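Local coordinates for alginate biosynthesis protein AlgX (Pseudomonas aeruginosa, PDB 4KNC) that takes part in O-acetylating the exopolysaccharide alginate in the periplasm and protects the polymer from degradation as it crosses that compartment, at residues A[231-245]-A[290-302]. Numbering follows the deposited sequence.
Sequences DGGNPQIALVGTSNS and PPKILIWEFATHY
Glu297, on strand 293-298, reaches across and lays its carboxylate over the turn 242-245. CG stands anti to the backbone N (chi1 166°), and a bend at the next bond swings the acid toward Thr242. OE1 takes the Thr242 OG1 hydroxyl on its syn lone pair at 2.8 Å, while OE2 accepts two donors: Thr242 N, from above the carboxylate plane at 2.9 Å, and Ser245 OG on the anti side. Three bonds thus fix the buried acid's rotation. Thr242 OG1 also accepts from Asn244 N, an ST turn, so a short hydroxyl residue suits this place, and Gly241, with no side chain, lets OE2 of Glu297 come within 3.5 Å of its CA. Behind the turn, strands 237-240 and 293-298 pair in parallel, with Ile295 N and O bonded to Ala238 O and Val240 N. Branched side chains fill one face, where Ile237 CG2 meets Ile295 CD1 at 3.7 Å; on the other, Val240 CG2 rests against Trp296 CD1 at 3.9 Å, and helix 275-282 packs over Ala238 and Leu294. Ser243, probably the nucleophile, hydrogen-bonds His150 through OG; like the catalytic serine of SGNH hydrolases, it follows a strand of the central parallel sheet.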
ATOM      1  N   ASP A 231     -27.112  -3.482  -6.662  1.00 51.57           N
ATOM      2  CA  ASP A 231     -26.077  -4.470  -6.980  1.00 60.59           C
ATOM      3  C   ASP A 231     -26.260  -5.768  -6.188  1.00 61.07           C
ATOM      4  O   ASP A 231     -25.283  -6.416  -5.811  1.00 57.44           O
ATOM      5  CB  ASP A 231     -24.668  -3.902  -6.748  1.00 59.56           C
ATOM      6  CG  ASP A 231     -24.305  -2.805  -7.740  1.00 67.16           C
ATOM      7  OD1 ASP A 231     -24.947  -2.738  -8.813  1.00 67.98           O
ATOM      8  OD2 ASP A 231     -23.374  -2.017  -7.454  1.00 62.76           O
ATOM      9  N   GLY A 232     -27.512  -6.134  -5.922  1.00 64.06           N
ATOM     10  CA  GLY A 232     -27.793  -7.381  -5.234  1.00 64.73           C
ATOM     11  C   GLY A 232     -27.450  -7.373  -3.755  1.00 57.84           C
ATOM     12  O   GLY A 232     -27.503  -8.408  -3.105  1.00 57.17           O
ATOM     13  N   GLY A 233     -27.091  -6.211  -3.216  1.00 60.42           N
ATOM     14  CA  GLY A 233     -26.865  -6.098  -1.783  1.00 57.65           C
ATOM     15  C   GLY A 233     -25.441  -6.333  -1.286  1.00 61.05           C
ATOM     16  O   GLY A 233     -25.106  -5.965  -0.151  1.00 58.79           O
ATOM     17  N   ASN A 234     -24.592  -6.935  -2.115  1.00 52.21           N
ATOM     18  CA  ASN A 234     -23.204  -7.167  -1.702  1.00 61.05           C
ATOM     19  C   ASN A 234     -22.407  -5.860  -1.566  1.00 54.46           C
ATOM     20  O   ASN A 234     -22.689  -4.899  -2.275  1.00 49.65           O
ATOM     21  CB  ASN A 234     -22.502  -8.109  -2.686  1.00 72.21           C
ATOM     22  CG  ASN A 234     -23.054  -9.529  -2.643  1.00 78.73           C
ATOM     23  OD1 ASN A 234     -24.188  -9.764  -2.213  1.00 79.12           O
ATOM     24  ND2 ASN A 234     -22.248 -10.484  -3.095  1.00 80.39           N
ATOM     25  N   PRO A 235     -21.417  -5.821  -0.648  1.00 52.40           N
ATOM     26  CA  PRO A 235     -20.472  -4.697  -0.564  1.00 45.37           C
ATOM     27  C   PRO A 235     -19.692  -4.530  -1.860  1.00 48.00           C
ATOM     28  O   PRO A 235     -19.335  -5.520  -2.492  1.00 55.38           O
ATOM     29  CB  PRO A 235     -19.529  -5.110   0.577  1.00 40.85           C
ATOM     30  CG  PRO A 235     -20.386  -5.972   1.448  1.00 49.34           C
ATOM     31  CD  PRO A 235     -21.228  -6.768   0.464  1.00 54.55           C
ATOM     32  N   GLN A 236     -19.425  -3.285  -2.241  1.00 41.63           N
ATOM     33  CA  GLN A 236     -18.923  -2.981  -3.577  1.00 30.46           C
ATOM     34  C   GLN A 236     -17.685  -2.094  -3.528  1.00 37.50           C
ATOM     35  O   GLN A 236     -17.168  -1.687  -4.574  1.00 37.71           O
ATOM     36  CB  GLN A 236     -20.021  -2.277  -4.380  1.00 36.54           C
ATOM     37  CG  GLN A 236     -21.246  -3.148  -4.626  1.00 48.52           C
ATOM     38  CD  GLN A 236     -20.907  -4.368  -5.455  1.00 54.60           C
ATOM     39  OE1 GLN A 236     -20.006  -4.324  -6.295  1.00 52.29           O
ATOM     40  NE2 GLN A 236     -21.611  -5.471  -5.213  1.00 60.11           N
ATOM     41  N   ILE A 237     -17.230  -1.782  -2.312  1.00 33.51           N
ATOM     42  CA  ILE A 237     -16.068  -0.915  -2.101  1.00 29.61           C
ATOM     43  C   ILE A 237     -15.039  -1.602  -1.197  1.00 31.44           C
ATOM     44  O   ILE A 237     -15.381  -2.093  -0.127  1.00 32.89           O
ATOM     45  CB  ILE A 237     -16.461   0.440  -1.463  1.00 28.93           C
ATOM     46  CG1 ILE A 237     -17.577   1.118  -2.275  1.00 38.00           C
ATOM     47  CG2 ILE A 237     -15.233   1.340  -1.363  1.00 28.45           C
ATOM     48  CD1 ILE A 237     -17.929   2.525  -1.789  1.00 33.55           C
ATOM     49  N   ALA A 238     -13.787  -1.635  -1.644  1.00 34.79           N
ATOM     50  CA  ALA A 238     -12.712  -2.298  -0.919  1.00 32.70           C
ATOM     51  C   ALA A 238     -11.616  -1.305  -0.616  1.00 31.17           C
ATOM     52  O   ALA A 238     -11.334  -0.414  -1.412  1.00 37.60           O
ATOM     53  CB  ALA A 238     -12.154  -3.448  -1.739  1.00 37.58           C
ATOM     54  N   LEU A 239     -11.002  -1.468   0.547  1.00 30.60           N
ATOM     55  CA  LEU A 239      -9.952  -0.587   1.001  1.00 29.89           C
ATOM     56  C   LEU A 239      -8.670  -1.385   1.155  1.00 34.12           C
ATOM     57  O   LEU A 239      -8.640  -2.406   1.847  1.00 32.47           O
ATOM     58  CB  LEU A 239     -10.345   0.034   2.342  1.00 30.85           C
ATOM     59  CG  LEU A 239      -9.303   0.872   3.081  1.00 29.49           C
ATOM     60  CD1 LEU A 239      -8.804   2.037   2.231  1.00 27.66           C
ATOM     61  CD2 LEU A 239      -9.889   1.368   4.391  1.00 25.27           C
ATOM     62  N   VAL A 240      -7.611  -0.930   0.499  1.00 31.43           N
ATOM     63  CA  VAL A 240      -6.298  -1.523   0.696  1.00 32.60           C
ATOM     64  C   VAL A 240      -5.382  -0.417   1.197  1.00 35.17           C
ATOM     65  O   VAL A 240      -5.512   0.733   0.771  1.00 32.30           O
ATOM     66  CB  VAL A 240      -5.752  -2.215  -0.582  1.00 31.65           C
ATOM     67  CG1 VAL A 240      -6.564  -3.468  -0.871  1.00 26.58           C
ATOM     68  CG2 VAL A 240      -5.765  -1.267  -1.786  1.00 26.11           C
ATOM     69  N   GLY A 241      -4.494  -0.748   2.131  1.00 31.55           N
ATOM     70  CA  GLY A 241      -3.757   0.283   2.835  1.00 30.72           C
ATOM     71  C   GLY A 241      -2.788  -0.221   3.880  1.00 33.80           C
ATOM     72  O   GLY A 241      -2.444  -1.398   3.904  1.00 30.56           O
ATOM     73  N   THR A 242      -2.357   0.690   4.746  1.00 30.76           N
ATOM     74  CA  THR A 242      -1.307   0.423   5.715  1.00 31.77           C
ATOM     75  C   THR A 242      -1.897   0.290   7.113  1.00 34.42           C
ATOM     76  O   THR A 242      -3.118   0.176   7.271  1.00 33.49           O
ATOM     77  CB  THR A 242      -0.324   1.589   5.737  1.00 38.03           C
ATOM     78  OG1 THR A 242      -0.994   2.753   6.247  1.00 31.99           O
ATOM     79  CG2 THR A 242       0.193   1.872   4.312  1.00 32.57           C
ATOM     80  N   SER A 243      -1.038   0.331   8.133  1.00 26.47           N
ATOM     81  CA  SER A 243      -1.521   0.333   9.508  1.00 27.25           C
ATOM     82  C   SER A 243      -2.481   1.513   9.734  1.00 31.40           C
ATOM     83  O   SER A 243      -3.407   1.397  10.520  1.00 29.36           O
ATOM     84  CB  SER A 243      -0.363   0.322  10.534  1.00 27.67           C
ATOM     85  OG  SER A 243       0.389   1.522  10.508  1.00 29.97           O
ATOM     86  N   ASN A 244      -2.288   2.618   9.001  1.00 30.98           N
ATOM     87  CA  ASN A 244      -3.217   3.772   9.071  1.00 33.58           C
ATOM     88  C   ASN A 244      -4.700   3.461   8.798  1.00 29.84           C
ATOM     89  O   ASN A 244      -5.597   4.148   9.328  1.00 27.48           O
ATOM     90  CB  ASN A 244      -2.765   4.913   8.145  1.00 26.20           C
ATOM     91  CG  ASN A 244      -1.572   5.680   8.697  1.00 31.65           C
ATOM     92  OD1 ASN A 244      -1.720   6.552   9.561  1.00 25.94           O
ATOM     93  ND2 ASN A 244      -0.381   5.362   8.200  1.00 30.14           N
ATOM     94  N   SER A 245      -4.960   2.451   7.967  1.00 29.16           N
ATOM     95  CA  SER A 245      -6.338   2.015   7.713  1.00 36.58           C
ATOM     96  C   SER A 245      -6.748   0.893   8.665  1.00 37.45           C
ATOM     97  O   SER A 245      -7.814   0.283   8.505  1.00 39.87           O
ATOM     98  CB  SER A 245      -6.542   1.566   6.257  1.00 30.49           C
ATOM     99  OG  SER A 245      -6.268   2.604   5.326  1.00 28.25           O
ATOM    100  N   PRO A 290     -15.330  -8.794  -7.955  1.00 45.41           N
ATOM    101  CA  PRO A 290     -14.507  -7.575  -7.914  1.00 50.95           C
ATOM    102  C   PRO A 290     -15.292  -6.354  -7.443  1.00 53.99           C
ATOM    103  O   PRO A 290     -16.466  -6.202  -7.782  1.00 59.64           O
ATOM    104  CB  PRO A 290     -14.055  -7.397  -9.373  1.00 52.65           C
ATOM    105  CG  PRO A 290     -15.028  -8.201 -10.196  1.00 50.75           C
ATOM    106  CD  PRO A 290     -15.442  -9.353  -9.315  1.00 48.45           C
ATOM    107  N   PRO A 291     -14.643  -5.480  -6.669  1.00 44.48           N
ATOM    108  CA  PRO A 291     -15.331  -4.276  -6.200  1.00 36.28           C
ATOM    109  C   PRO A 291     -15.565  -3.329  -7.357  1.00 39.64           C
ATOM    110  O   PRO A 291     -14.820  -3.385  -8.331  1.00 38.18           O
ATOM    111  CB  PRO A 291     -14.310  -3.653  -5.252  1.00 40.67           C
ATOM    112  CG  PRO A 291     -12.974  -4.049  -5.860  1.00 40.33           C
ATOM    113  CD  PRO A 291     -13.202  -5.462  -6.359  1.00 44.07           C
ATOM    114  N   LYS A 292     -16.583  -2.478  -7.252  1.00 33.16           N
ATOM    115  CA  LYS A 292     -16.792  -1.393  -8.203  1.00 30.54           C
ATOM    116  C   LYS A 292     -15.753  -0.307  -7.946  1.00 29.78           C
ATOM    117  O   LYS A 292     -15.311   0.387  -8.859  1.00 32.02           O
ATOM    118  CB  LYS A 292     -18.190  -0.797  -8.007  1.00 35.10           C
ATOM    119  CG  LYS A 292     -19.317  -1.800  -8.149  1.00 49.82           C
ATOM    120  CD  LYS A 292     -19.557  -2.140  -9.610  1.00 56.35           C
ATOM    121  CE  LYS A 292     -20.677  -3.156  -9.776  1.00 63.80           C
ATOM    122  NZ  LYS A 292     -20.261  -4.511  -9.302  1.00 69.70           N
ATOM    123  N   ILE A 293     -15.381  -0.157  -6.679  1.00 30.67           N
ATOM    124  CA  ILE A 293     -14.449   0.883  -6.263  1.00 34.93           C
ATOM    125  C   ILE A 293     -13.354   0.297  -5.356  1.00 35.45           C
ATOM    126  O   ILE A 293     -13.630  -0.471  -4.427  1.00 35.12           O
ATOM    127  CB  ILE A 293     -15.170   2.046  -5.524  1.00 32.02           C
ATOM    128  CG1 ILE A 293     -16.340   2.589  -6.351  1.00 36.80           C
ATOM    129  CG2 ILE A 293     -14.181   3.170  -5.173  1.00 29.02           C
ATOM    130  CD1 ILE A 293     -17.055   3.754  -5.703  1.00 36.51           C
ATOM    131  N   LEU A 294     -12.116   0.652  -5.656  1.00 29.99           N
ATOM    132  CA  LEU A 294     -10.966   0.229  -4.871  1.00 36.37           C
ATOM    133  C   LEU A 294     -10.291   1.473  -4.314  1.00 30.80           C
ATOM    134  O   LEU A 294      -9.837   2.333  -5.075  1.00 29.06           O
ATOM    135  CB  LEU A 294      -9.980  -0.552  -5.752  1.00 30.52           C
ATOM    136  CG  LEU A 294      -8.669  -1.037  -5.117  1.00 35.42           C
ATOM    137  CD1 LEU A 294      -8.940  -1.985  -3.960  1.00 28.32           C
ATOM    138  CD2 LEU A 294      -7.800  -1.719  -6.168  1.00 37.60           C
ATOM    139  N   ILE A 295     -10.246   1.581  -2.994  1.00 26.20           N
ATOM    140  CA  ILE A 295      -9.572   2.700  -2.346  1.00 27.74           C
ATOM    141  C   ILE A 295      -8.168   2.281  -1.881  1.00 30.91           C
ATOM    142  O   ILE A 295      -8.003   1.268  -1.208  1.00 30.11           O
ATOM    143  CB  ILE A 295     -10.369   3.181  -1.120  1.00 33.63           C
ATOM    144  CG1 ILE A 295     -11.803   3.535  -1.513  1.00 35.19           C
ATOM    145  CG2 ILE A 295      -9.691   4.383  -0.464  1.00 24.90           C
ATOM    146  CD1 ILE A 295     -12.682   3.755  -0.306  1.00 33.75           C
ATOM    147  N   TRP A 296      -7.163   3.079  -2.215  1.00 27.68           N
ATOM    148  CA  TRP A 296      -5.783   2.698  -1.960  1.00 29.53           C
ATOM    149  C   TRP A 296      -5.080   3.787  -1.172  1.00 31.48           C
ATOM    150  O   TRP A 296      -4.873   4.887  -1.669  1.00 31.89           O
ATOM    151  CB  TRP A 296      -5.071   2.423  -3.291  1.00 26.43           C
ATOM    152  CG  TRP A 296      -3.646   1.935  -3.182  1.00 35.44           C
ATOM    153  CD1 TRP A 296      -2.995   1.479  -2.062  1.00 35.37           C
ATOM    154  CD2 TRP A 296      -2.692   1.880  -4.248  1.00 30.89           C
ATOM    155  NE1 TRP A 296      -1.691   1.131  -2.379  1.00 34.06           N
ATOM    156  CE2 TRP A 296      -1.483   1.379  -3.709  1.00 37.98           C
ATOM    157  CE3 TRP A 296      -2.738   2.217  -5.601  1.00 33.07           C
ATOM    158  CZ2 TRP A 296      -0.340   1.202  -4.486  1.00 39.78           C
ATOM    159  CZ3 TRP A 296      -1.600   2.033  -6.375  1.00 36.24           C
ATOM    160  CH2 TRP A 296      -0.424   1.532  -5.816  1.00 37.43           C
ATOM    161  N   GLU A 297      -4.717   3.461   0.067  1.00 28.38           N
ATOM    162  CA  GLU A 297      -4.155   4.426   1.002  1.00 28.77           C
ATOM    163  C   GLU A 297      -2.673   4.159   1.294  1.00 34.49           C
ATOM    164  O   GLU A 297      -2.289   3.038   1.638  1.00 34.26           O
ATOM    165  CB  GLU A 297      -4.960   4.412   2.308  1.00 23.78           C
ATOM    166  CG  GLU A 297      -4.275   5.129   3.477  1.00 24.88           C
ATOM    167  CD  GLU A 297      -3.384   4.191   4.324  1.00 35.78           C
ATOM    168  OE1 GLU A 297      -2.191   4.522   4.506  1.00 29.72           O
ATOM    169  OE2 GLU A 297      -3.867   3.135   4.805  1.00 37.41           O
ATOM    170  N   PHE A 298      -1.853   5.197   1.153  1.00 33.38           N
ATOM    171  CA  PHE A 298      -0.435   5.138   1.508  1.00 30.43           C
ATOM    172  C   PHE A 298       0.113   6.553   1.710  1.00 34.71           C
ATOM    173  O   PHE A 298      -0.543   7.537   1.350  1.00 31.88           O
ATOM    174  CB  PHE A 298       0.367   4.391   0.437  1.00 26.51           C
ATOM    175  CG  PHE A 298       0.178   4.926  -0.955  1.00 25.30           C
ATOM    176  CD1 PHE A 298      -0.859   4.462  -1.756  1.00 27.39           C
ATOM    177  CD2 PHE A 298       1.035   5.896  -1.467  1.00 27.84           C
ATOM    178  CE1 PHE A 298      -1.053   4.960  -3.047  1.00 28.55           C
ATOM    179  CE2 PHE A 298       0.854   6.398  -2.757  1.00 28.89           C
ATOM    180  CZ  PHE A 298      -0.197   5.926  -3.549  1.00 27.75           C
ATOM    181  N   ALA A 299       1.316   6.651   2.270  1.00 28.27           N
ATOM    182  CA  ALA A 299       1.931   7.939   2.549  1.00 26.94           C
ATOM    183  C   ALA A 299       2.964   8.369   1.502  1.00 33.87           C
ATOM    184  O   ALA A 299       3.214   7.676   0.520  1.00 34.35           O
ATOM    185  CB  ALA A 299       2.554   7.948   3.950  1.00 30.83           C
ATOM    186  N   THR A 300       3.589   9.513   1.746  1.00 29.92           N
ATOM    187  CA  THR A 300       4.348  10.200   0.709  1.00 27.95           C
ATOM    188  C   THR A 300       5.816   9.776   0.569  1.00 38.19           C
ATOM    189  O   THR A 300       6.533  10.338  -0.257  1.00 41.98           O
ATOM    190  CB  THR A 300       4.283  11.734   0.934  1.00 28.42           C
ATOM    191  OG1 THR A 300       4.762  12.053   2.255  1.00 30.53           O
ATOM    192  CG2 THR A 300       2.840  12.227   0.792  1.00 33.05           C
ATOM    193  N   HIS A 301       6.268   8.800   1.361  1.00 33.90           N
ATOM    194  CA  HIS A 301       7.687   8.427   1.336  1.00 38.06           C
ATOM    195  C   HIS A 301       7.987   7.196   0.485  1.00 37.99           C
ATOM    196  O   HIS A 301       9.137   6.820   0.336  1.00 41.57           O
ATOM    197  CB  HIS A 301       8.240   8.228   2.760  1.00 27.25           C
ATOM    198  CG  HIS A 301       7.580   7.114   3.515  1.00 37.02           C
ATOM    199  ND1 HIS A 301       6.345   7.250   4.118  1.00 35.35           N
ATOM    200  CD2 HIS A 301       7.977   5.839   3.752  1.00 30.92           C
ATOM    201  CE1 HIS A 301       6.017   6.112   4.706  1.00 35.13           C
ATOM    202  NE2 HIS A 301       6.993   5.242   4.508  1.00 31.67           N
ATOM    203  N   TYR A 302       6.961   6.552  -0.050  1.00 30.10           N
ATOM    204  CA  TYR A 302       7.193   5.348  -0.826  1.00 35.08           C
ATOM    205  C   TYR A 302       7.622   5.656  -2.242  1.00 38.74           C
ATOM    206  O   TYR A 302       7.253   6.687  -2.813  1.00 43.64           O
ATOM    207  CB  TYR A 302       5.949   4.471  -0.852  1.00 31.81           C
ATOM    208  CG  TYR A 302       5.550   4.011   0.509  1.00 33.50           C
ATOM    209  CD1 TYR A 302       6.345   3.116   1.226  1.00 33.92           C
ATOM    210  CD2 TYR A 302       4.373   4.459   1.083  1.00 29.30           C
ATOM    211  CE1 TYR A 302       5.979   2.702   2.506  1.00 30.47           C
ATOM    212  CE2 TYR A 302       4.001   4.053   2.331  1.00 29.21           C
ATOM    213  CZ  TYR A 302       4.795   3.175   3.046  1.00 37.76           C
ATOM    214  OH  TYR A 302       4.378   2.789   4.301  1.00 39.46           O
TER